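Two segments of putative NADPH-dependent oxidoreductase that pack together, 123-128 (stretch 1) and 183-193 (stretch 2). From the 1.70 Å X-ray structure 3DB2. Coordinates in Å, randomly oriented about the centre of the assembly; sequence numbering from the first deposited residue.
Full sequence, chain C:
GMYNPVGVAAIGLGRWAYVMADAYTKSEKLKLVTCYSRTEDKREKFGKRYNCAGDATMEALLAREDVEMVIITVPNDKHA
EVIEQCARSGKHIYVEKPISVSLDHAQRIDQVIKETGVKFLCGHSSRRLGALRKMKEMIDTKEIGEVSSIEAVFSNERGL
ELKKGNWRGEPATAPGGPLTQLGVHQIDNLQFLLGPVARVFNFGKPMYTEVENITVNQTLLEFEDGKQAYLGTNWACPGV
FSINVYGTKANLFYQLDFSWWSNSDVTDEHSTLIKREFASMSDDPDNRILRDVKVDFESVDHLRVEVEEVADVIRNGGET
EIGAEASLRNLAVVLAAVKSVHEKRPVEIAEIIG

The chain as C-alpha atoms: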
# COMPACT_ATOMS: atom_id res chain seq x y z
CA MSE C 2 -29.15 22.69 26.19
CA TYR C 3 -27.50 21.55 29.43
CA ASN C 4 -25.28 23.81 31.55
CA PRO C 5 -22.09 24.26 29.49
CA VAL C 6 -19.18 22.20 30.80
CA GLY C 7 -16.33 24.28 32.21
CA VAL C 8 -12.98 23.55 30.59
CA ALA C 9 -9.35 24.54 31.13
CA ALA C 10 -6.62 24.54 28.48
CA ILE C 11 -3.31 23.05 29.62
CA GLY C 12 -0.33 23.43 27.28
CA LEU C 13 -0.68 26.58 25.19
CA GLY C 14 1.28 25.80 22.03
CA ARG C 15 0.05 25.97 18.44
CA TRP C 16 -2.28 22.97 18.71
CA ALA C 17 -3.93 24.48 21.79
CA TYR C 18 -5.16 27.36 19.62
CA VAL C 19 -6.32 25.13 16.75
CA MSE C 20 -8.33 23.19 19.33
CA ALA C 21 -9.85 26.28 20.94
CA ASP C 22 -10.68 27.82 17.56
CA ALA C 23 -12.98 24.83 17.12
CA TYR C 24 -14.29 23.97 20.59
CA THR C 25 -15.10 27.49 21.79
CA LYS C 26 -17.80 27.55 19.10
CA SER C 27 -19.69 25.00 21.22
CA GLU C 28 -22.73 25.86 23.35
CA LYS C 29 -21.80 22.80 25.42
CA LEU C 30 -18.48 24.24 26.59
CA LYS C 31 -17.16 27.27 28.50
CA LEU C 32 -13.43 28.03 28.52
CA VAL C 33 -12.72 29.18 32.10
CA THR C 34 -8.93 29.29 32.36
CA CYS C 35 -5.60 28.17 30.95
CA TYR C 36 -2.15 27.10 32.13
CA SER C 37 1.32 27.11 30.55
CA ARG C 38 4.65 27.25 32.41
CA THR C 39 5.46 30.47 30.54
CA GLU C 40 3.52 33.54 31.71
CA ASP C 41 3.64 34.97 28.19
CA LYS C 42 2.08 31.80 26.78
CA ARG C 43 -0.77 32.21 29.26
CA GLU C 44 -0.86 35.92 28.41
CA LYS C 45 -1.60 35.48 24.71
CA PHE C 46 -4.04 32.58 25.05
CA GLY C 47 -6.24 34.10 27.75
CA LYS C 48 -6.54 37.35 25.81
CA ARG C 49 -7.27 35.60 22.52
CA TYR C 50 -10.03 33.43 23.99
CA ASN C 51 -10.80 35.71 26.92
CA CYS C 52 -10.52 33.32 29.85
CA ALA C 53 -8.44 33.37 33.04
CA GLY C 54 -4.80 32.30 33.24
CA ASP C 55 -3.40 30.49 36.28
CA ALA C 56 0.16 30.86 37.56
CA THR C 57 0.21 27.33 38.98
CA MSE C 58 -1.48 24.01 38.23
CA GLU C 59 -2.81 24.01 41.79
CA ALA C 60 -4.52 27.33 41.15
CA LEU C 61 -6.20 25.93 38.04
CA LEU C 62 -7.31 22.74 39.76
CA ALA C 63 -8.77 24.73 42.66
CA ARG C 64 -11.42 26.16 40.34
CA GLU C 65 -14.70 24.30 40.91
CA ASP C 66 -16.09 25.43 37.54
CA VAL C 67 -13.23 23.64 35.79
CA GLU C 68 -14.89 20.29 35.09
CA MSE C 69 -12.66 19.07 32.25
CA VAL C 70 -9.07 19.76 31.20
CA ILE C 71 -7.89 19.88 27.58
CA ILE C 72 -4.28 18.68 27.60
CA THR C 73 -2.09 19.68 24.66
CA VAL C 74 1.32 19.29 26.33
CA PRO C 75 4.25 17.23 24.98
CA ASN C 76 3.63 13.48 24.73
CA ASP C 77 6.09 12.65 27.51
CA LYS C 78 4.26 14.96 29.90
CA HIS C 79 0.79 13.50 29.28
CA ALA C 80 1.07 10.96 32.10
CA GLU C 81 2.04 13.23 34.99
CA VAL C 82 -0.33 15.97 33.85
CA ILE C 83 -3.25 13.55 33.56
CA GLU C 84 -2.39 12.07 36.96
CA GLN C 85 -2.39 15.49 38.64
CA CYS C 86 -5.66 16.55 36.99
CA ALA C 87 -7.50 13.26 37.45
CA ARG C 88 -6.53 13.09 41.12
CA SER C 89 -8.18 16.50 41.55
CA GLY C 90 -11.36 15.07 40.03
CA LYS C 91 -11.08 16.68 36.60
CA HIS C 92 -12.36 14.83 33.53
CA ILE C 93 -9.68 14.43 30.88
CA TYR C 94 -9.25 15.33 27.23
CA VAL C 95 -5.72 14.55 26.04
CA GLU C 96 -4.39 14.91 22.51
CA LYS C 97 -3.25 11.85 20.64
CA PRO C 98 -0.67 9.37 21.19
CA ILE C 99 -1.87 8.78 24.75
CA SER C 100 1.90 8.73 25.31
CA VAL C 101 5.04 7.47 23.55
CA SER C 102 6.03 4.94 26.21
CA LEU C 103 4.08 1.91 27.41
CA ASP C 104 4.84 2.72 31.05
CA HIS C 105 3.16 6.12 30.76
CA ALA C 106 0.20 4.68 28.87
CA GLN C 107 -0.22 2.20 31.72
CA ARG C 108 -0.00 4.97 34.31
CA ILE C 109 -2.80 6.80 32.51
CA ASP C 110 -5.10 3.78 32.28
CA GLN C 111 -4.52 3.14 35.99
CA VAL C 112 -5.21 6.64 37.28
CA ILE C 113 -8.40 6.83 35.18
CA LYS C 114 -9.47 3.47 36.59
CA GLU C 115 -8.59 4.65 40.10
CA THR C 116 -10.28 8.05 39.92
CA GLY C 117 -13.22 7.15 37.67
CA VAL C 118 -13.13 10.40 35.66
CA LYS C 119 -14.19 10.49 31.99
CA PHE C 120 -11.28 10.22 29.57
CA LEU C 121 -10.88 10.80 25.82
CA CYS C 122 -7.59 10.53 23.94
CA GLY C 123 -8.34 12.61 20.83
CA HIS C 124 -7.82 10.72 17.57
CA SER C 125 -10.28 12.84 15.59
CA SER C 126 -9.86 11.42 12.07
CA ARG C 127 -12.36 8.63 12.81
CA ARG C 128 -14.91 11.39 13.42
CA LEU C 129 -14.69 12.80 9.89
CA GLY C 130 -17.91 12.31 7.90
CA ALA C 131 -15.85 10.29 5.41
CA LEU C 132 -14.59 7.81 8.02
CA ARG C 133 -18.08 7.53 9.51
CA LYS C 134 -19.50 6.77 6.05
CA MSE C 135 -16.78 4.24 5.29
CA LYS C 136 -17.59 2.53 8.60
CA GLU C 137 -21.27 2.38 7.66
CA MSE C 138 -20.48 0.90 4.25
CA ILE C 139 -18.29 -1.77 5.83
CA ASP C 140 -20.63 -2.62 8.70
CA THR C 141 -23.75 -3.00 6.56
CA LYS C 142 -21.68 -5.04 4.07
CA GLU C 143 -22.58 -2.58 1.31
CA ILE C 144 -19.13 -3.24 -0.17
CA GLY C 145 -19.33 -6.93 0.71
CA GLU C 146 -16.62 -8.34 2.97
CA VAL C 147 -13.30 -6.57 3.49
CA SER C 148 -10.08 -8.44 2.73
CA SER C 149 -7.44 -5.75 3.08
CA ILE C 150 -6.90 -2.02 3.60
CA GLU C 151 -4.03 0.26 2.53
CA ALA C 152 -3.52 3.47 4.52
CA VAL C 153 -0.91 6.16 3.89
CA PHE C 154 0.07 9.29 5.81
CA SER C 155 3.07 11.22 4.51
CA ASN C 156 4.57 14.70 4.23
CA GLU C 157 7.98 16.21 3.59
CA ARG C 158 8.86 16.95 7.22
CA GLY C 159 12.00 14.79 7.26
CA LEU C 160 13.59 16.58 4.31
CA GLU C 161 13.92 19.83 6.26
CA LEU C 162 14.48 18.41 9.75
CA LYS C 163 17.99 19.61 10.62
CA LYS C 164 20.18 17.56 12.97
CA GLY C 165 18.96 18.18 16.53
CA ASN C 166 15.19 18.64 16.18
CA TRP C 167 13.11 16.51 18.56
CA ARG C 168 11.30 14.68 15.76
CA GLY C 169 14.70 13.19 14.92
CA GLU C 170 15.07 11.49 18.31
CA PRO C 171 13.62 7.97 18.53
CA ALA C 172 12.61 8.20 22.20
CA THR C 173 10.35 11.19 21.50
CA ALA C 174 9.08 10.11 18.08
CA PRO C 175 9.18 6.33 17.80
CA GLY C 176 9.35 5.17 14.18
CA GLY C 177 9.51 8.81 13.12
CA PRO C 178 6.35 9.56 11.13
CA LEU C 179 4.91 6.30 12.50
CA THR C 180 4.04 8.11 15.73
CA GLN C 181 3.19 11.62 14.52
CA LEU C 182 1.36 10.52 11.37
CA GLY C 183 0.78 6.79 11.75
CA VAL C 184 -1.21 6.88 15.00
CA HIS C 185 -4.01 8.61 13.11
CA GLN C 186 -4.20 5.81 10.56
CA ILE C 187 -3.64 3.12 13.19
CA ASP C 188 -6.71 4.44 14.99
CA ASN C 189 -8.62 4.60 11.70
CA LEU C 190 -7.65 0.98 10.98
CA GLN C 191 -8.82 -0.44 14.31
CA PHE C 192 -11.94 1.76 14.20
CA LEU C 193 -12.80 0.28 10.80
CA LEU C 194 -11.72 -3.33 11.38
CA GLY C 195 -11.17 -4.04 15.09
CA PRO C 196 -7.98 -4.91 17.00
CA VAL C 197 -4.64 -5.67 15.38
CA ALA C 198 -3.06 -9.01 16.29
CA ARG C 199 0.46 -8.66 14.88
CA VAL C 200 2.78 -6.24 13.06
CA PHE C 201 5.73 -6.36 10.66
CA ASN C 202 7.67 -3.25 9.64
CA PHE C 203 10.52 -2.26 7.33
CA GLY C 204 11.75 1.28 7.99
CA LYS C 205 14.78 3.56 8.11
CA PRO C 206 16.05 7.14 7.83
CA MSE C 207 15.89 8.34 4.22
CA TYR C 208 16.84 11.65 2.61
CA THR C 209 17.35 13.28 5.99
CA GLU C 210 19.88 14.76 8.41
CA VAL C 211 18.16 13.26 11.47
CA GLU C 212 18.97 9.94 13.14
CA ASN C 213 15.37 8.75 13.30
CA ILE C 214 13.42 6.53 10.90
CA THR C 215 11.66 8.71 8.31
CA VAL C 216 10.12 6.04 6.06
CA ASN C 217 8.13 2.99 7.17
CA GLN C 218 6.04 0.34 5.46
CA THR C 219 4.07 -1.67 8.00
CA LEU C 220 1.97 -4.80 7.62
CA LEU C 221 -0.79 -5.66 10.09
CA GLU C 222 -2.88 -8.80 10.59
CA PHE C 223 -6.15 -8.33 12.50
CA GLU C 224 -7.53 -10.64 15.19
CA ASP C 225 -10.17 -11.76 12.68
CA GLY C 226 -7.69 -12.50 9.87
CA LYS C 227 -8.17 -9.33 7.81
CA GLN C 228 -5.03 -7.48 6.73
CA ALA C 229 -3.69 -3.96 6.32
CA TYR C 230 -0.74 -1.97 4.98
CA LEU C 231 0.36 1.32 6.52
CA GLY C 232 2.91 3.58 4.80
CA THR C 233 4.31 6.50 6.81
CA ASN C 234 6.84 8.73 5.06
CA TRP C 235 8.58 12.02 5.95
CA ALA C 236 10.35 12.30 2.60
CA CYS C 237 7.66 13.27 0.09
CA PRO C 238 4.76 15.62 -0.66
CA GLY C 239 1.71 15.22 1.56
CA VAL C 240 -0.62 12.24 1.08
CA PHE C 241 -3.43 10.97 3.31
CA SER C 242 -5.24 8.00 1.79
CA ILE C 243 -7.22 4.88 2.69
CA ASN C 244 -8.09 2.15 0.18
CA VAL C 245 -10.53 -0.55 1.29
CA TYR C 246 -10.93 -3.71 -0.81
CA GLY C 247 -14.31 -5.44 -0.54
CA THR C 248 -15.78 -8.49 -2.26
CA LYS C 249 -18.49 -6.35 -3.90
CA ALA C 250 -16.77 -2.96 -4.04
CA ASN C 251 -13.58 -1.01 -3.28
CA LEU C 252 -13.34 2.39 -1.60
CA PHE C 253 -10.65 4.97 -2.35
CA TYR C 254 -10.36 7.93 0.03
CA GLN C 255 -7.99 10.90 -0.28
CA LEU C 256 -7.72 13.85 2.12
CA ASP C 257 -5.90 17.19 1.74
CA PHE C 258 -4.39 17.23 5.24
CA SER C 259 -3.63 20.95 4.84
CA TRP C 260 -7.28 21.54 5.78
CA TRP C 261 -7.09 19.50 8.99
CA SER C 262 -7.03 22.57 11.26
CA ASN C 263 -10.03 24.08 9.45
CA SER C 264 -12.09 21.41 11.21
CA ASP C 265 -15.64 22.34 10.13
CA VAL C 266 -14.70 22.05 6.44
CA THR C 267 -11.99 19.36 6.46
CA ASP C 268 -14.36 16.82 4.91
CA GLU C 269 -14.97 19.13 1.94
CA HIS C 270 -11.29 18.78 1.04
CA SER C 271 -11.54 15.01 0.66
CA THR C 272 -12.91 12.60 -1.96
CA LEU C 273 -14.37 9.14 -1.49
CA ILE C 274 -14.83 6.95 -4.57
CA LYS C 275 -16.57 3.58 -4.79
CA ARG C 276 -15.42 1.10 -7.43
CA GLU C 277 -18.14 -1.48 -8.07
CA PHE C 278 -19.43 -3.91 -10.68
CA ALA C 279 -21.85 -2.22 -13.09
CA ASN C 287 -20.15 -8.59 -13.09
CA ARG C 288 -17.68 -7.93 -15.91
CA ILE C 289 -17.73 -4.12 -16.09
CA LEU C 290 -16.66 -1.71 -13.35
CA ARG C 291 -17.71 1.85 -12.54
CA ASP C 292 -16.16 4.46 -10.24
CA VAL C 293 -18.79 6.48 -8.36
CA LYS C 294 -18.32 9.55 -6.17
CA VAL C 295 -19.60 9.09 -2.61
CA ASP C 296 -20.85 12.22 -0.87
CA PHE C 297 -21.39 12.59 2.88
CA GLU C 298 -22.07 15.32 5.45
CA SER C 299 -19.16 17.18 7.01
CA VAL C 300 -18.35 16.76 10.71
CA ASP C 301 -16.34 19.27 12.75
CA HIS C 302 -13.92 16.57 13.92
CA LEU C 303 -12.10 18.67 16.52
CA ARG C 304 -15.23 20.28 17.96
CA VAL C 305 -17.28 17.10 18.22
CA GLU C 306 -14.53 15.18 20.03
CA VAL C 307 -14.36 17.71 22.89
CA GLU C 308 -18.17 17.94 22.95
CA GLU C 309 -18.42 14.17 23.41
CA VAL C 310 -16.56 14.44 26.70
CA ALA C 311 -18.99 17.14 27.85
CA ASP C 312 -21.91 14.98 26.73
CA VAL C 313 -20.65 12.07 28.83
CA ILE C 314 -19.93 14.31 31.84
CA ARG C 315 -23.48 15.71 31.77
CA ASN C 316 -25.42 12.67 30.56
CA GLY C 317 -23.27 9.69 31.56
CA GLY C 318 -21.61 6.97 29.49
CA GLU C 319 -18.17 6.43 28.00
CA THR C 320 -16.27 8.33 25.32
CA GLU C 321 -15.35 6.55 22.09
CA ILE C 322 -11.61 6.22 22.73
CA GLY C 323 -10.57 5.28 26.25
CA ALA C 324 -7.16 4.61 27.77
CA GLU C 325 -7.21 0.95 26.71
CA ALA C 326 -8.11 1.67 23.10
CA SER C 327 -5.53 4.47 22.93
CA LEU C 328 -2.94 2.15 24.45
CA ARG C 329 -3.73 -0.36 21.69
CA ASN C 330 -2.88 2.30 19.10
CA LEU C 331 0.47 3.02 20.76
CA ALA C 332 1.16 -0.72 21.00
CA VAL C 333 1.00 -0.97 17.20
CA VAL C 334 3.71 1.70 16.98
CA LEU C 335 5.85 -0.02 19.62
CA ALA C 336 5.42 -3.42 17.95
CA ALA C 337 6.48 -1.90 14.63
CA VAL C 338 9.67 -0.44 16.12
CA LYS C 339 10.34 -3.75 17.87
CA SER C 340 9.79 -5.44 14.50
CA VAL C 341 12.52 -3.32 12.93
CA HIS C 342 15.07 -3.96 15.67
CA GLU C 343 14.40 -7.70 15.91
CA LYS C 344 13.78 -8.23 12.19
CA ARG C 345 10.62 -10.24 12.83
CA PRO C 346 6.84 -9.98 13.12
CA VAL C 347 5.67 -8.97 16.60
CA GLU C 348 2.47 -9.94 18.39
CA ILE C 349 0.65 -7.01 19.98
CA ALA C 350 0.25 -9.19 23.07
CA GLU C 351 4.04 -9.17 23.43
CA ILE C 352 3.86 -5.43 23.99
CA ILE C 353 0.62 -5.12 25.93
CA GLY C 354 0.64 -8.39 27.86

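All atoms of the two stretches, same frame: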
# COMPACT_ATOMS: atom_id res chain seq x y z
N GLY C 123 -7.84 12.09 22.05
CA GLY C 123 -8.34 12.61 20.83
C GLY C 123 -7.62 12.19 19.57
O GLY C 123 -6.70 12.86 19.13
N HIS C 124 -8.09 11.11 18.95
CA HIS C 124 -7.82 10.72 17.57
C HIS C 124 -9.03 11.13 16.72
O HIS C 124 -10.02 10.40 16.66
CB HIS C 124 -7.61 9.21 17.46
CG HIS C 124 -6.67 8.62 18.45
ND1 HIS C 124 -6.88 8.56 19.80
CD2 HIS C 124 -5.47 8.04 18.23
CE1 HIS C 124 -5.87 7.98 20.38
NE2 HIS C 124 -4.99 7.65 19.45
N SER C 125 -9.01 12.30 16.08
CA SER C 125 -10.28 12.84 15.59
C SER C 125 -10.59 12.44 14.16
O SER C 125 -11.69 12.71 13.73
CB SER C 125 -10.27 14.38 15.69
OG SER C 125 -9.38 14.93 14.73
N SER C 126 -9.64 11.84 13.45
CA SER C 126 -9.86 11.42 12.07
C SER C 126 -11.05 10.49 11.90
O SER C 126 -11.77 10.54 10.90
CB SER C 126 -8.57 10.72 11.51
OG SER C 126 -8.68 10.61 10.10
N ARG C 127 -11.27 9.59 12.87
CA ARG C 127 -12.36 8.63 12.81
C ARG C 127 -13.71 9.36 12.85
O ARG C 127 -14.70 8.77 12.44
CB ARG C 127 -12.34 7.59 13.93
CG ARG C 127 -12.47 8.07 15.34
CD ARG C 127 -12.92 6.97 16.27
NE ARG C 127 -11.82 6.10 16.68
CZ ARG C 127 -12.08 4.98 17.38
NH1 ARG C 127 -13.32 4.66 17.70
NH2 ARG C 127 -11.12 4.15 17.79
N ARG C 128 -13.70 10.60 13.31
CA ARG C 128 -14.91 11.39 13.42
C ARG C 128 -15.31 12.06 12.11
O ARG C 128 -16.47 12.51 11.97
CB ARG C 128 -14.75 12.47 14.49
CG ARG C 128 -14.11 12.03 15.78
CD ARG C 128 -14.78 12.63 16.98
NE ARG C 128 -14.45 11.84 18.16
CZ ARG C 128 -15.18 11.20 19.03
NH1 ARG C 128 -16.49 11.20 18.94
NH2 ARG C 128 -14.60 10.55 20.02
N GLY C 183 1.36 8.12 11.79
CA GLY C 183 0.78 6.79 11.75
C GLY C 183 -0.30 6.56 12.78
O GLY C 183 -1.21 5.76 12.57
N VAL C 184 -0.22 7.22 13.96
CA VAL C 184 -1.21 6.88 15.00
C VAL C 184 -2.61 7.22 14.56
O VAL C 184 -3.61 6.62 14.96
CB VAL C 184 -0.81 7.61 16.30
CG1 VAL C 184 -1.95 7.62 17.31
CG2 VAL C 184 0.41 6.93 16.88
N HIS C 185 -2.72 8.24 13.69
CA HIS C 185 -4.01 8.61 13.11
C HIS C 185 -4.60 7.45 12.31
O HIS C 185 -5.75 7.04 12.53
CB HIS C 185 -3.91 9.79 12.17
CG HIS C 185 -3.63 11.13 12.76
ND1 HIS C 185 -4.63 12.03 13.07
CD2 HIS C 185 -2.46 11.72 13.08
CE1 HIS C 185 -4.08 13.12 13.55
NE2 HIS C 185 -2.77 12.96 13.57
N GLN C 186 -3.76 6.94 11.40
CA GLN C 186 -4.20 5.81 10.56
C GLN C 186 -4.32 4.51 11.32
O GLN C 186 -5.25 3.72 11.05
CB GLN C 186 -3.28 5.66 9.34
CG GLN C 186 -3.38 6.87 8.41
CD GLN C 186 -4.63 6.89 7.55
OE1 GLN C 186 -5.74 6.51 7.92
NE2 GLN C 186 -4.44 7.40 6.34
N ILE C 187 -3.45 4.25 12.30
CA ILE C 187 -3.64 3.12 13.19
C ILE C 187 -4.98 3.14 13.90
O ILE C 187 -5.70 2.13 14.01
CB ILE C 187 -2.48 3.03 14.21
CG1 ILE C 187 -1.17 2.78 13.43
CG2 ILE C 187 -2.75 2.01 15.29
CD1 ILE C 187 0.04 2.88 14.32
N ASP C 188 -5.38 4.30 14.39
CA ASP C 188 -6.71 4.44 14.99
C ASP C 188 -7.78 4.23 13.92
O ASP C 188 -8.74 3.49 14.22
CB ASP C 188 -6.89 5.78 15.69
CG ASP C 188 -8.22 5.76 16.44
OD1 ASP C 188 -8.32 5.03 17.46
OD2 ASP C 188 -9.13 6.46 15.96
N ASN C 189 -7.63 4.85 12.75
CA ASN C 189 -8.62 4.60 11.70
C ASN C 189 -8.76 3.12 11.40
O ASN C 189 -9.87 2.63 11.21
CB ASN C 189 -8.30 5.37 10.42
CG ASN C 189 -8.54 6.86 10.61
OD1 ASN C 189 -9.28 7.26 11.51
ND2 ASN C 189 -7.90 7.64 9.75
N LEU C 190 -7.65 2.40 11.34
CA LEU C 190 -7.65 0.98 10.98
C LEU C 190 -8.36 0.11 12.00
O LEU C 190 -9.11 -0.81 11.68
CB LEU C 190 -6.21 0.49 10.80
CG LEU C 190 -5.54 0.98 9.50
CD1 LEU C 190 -4.03 0.76 9.53
CD2 LEU C 190 -6.16 0.26 8.32
N GLN C 191 -8.14 0.37 13.29
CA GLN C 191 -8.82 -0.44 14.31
C GLN C 191 -10.24 0.03 14.52
O GLN C 191 -11.10 -0.75 14.92
CB GLN C 191 -7.95 -0.43 15.57
CG GLN C 191 -6.62 -1.14 15.35
CD GLN C 191 -5.79 -1.33 16.61
OE1 GLN C 191 -5.52 -2.43 17.08
NE2 GLN C 191 -5.31 -0.24 17.21
N PHE C 192 -10.55 1.29 14.24
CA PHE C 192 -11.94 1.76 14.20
C PHE C 192 -12.74 1.01 13.13
O PHE C 192 -13.86 0.52 13.30
CB PHE C 192 -11.96 3.25 13.92
CG PHE C 192 -13.30 3.81 13.49
CD1 PHE C 192 -14.36 3.76 14.40
CD2 PHE C 192 -13.51 4.38 12.24
CE1 PHE C 192 -15.59 4.26 14.04
CE2 PHE C 192 -14.75 4.86 11.87
CZ PHE C 192 -15.79 4.79 12.78
N LEU C 193 -12.14 0.91 11.94
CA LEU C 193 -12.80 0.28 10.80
C LEU C 193 -12.89 -1.24 10.94
O LEU C 193 -13.96 -1.79 10.65
CB LEU C 193 -12.07 0.67 9.53
CG LEU C 193 -12.10 2.13 9.08
CD1 LEU C 193 -11.36 2.28 7.75
CD2 LEU C 193 -13.54 2.63 8.98
O HOH W 1 -8.73 8.45 14.10

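How do the two backbones meet? Stretch 2 is helical, and its successive turns are tied by i to i+4 hydrogen bonds such as Asp-188 N to Val-184 O (3.0 Å) and Phe-192 N to Asp-188 O (2.8 Å). Stretch 1 runs past it as an irregular segment that tightens into a 3-10 turn at 126-128, where Arg-128 N donates to Ser-125 O at 2.9 Å. The backbones come nearest at two places, His-124 CA to His-185 CA (6.2 Å) and Arg-127 CA to Asn-189 CA (5.6 Å). His-124, Ser-126 and Arg-127 direct their CA-to-CB bonds toward the helix, whereas those of Ser-125 and Arg-128 point away. In all, 475 Å² is buried between the stretches.

Which contact joins opposite charges? The salt bridge between Arg-127 and Asp-188, both buried. Two nearly straight hydrogen bonds join the groups side by side: Arg-127 NE to Asp-188 OD2 at 2.8 Å and Arg-127 NH2 to Asp-188 OD1 at 3.0 Å. The carboxylate thus lies at the guanidinium edge, where the N-H groups point, and the opposite charges compensate each other in a buried setting. Arg-127 reaches it with chi1 and chi3 both p, while Asp-188 adopts chi1 t.

How does Phe-192 fit beside so polar a pair? One turn beyond Asp-188, it offers a ring face to the aliphatic root of the arginine: Arg-127 CB lies 4.0 Å from the centroid of the Phe-192 ring, in a CH-pi contact. The guanidinium in turn presents a face to the phenyl group, with Arg-127 NH1 3.6 Å from Phe-192 CD1. A flat aromatic residue suits this place because it can cover the arginine while leaving the guanidinium edge free for Asp-188.

What do Asn-189 and the water add? Asn-189 ND2 donates to Ser-126 OG at 3.1 Å and also to Gln-186 OE1 at 3.0 Å, so one amide group links the turn to the helix and braces itself within the helix. Water 1 fills the gap near the backbone: it lies 2.8 Å from Asp-188 OD2 and 2.9 Å from Asn-189 OD1, and it accepts a weak hydrogen bond from Arg-127 N at 3.0 Å.

What closes the contact at the His-124 end? Here packing takes over. His-124 CD2 touches Val-184 CG1 at 3.7 Å, near the plane of the imidazole, while Asp-188 OD1 lies over one face of that ring. The branched valine gives the ring edge a nonpolar neighbour.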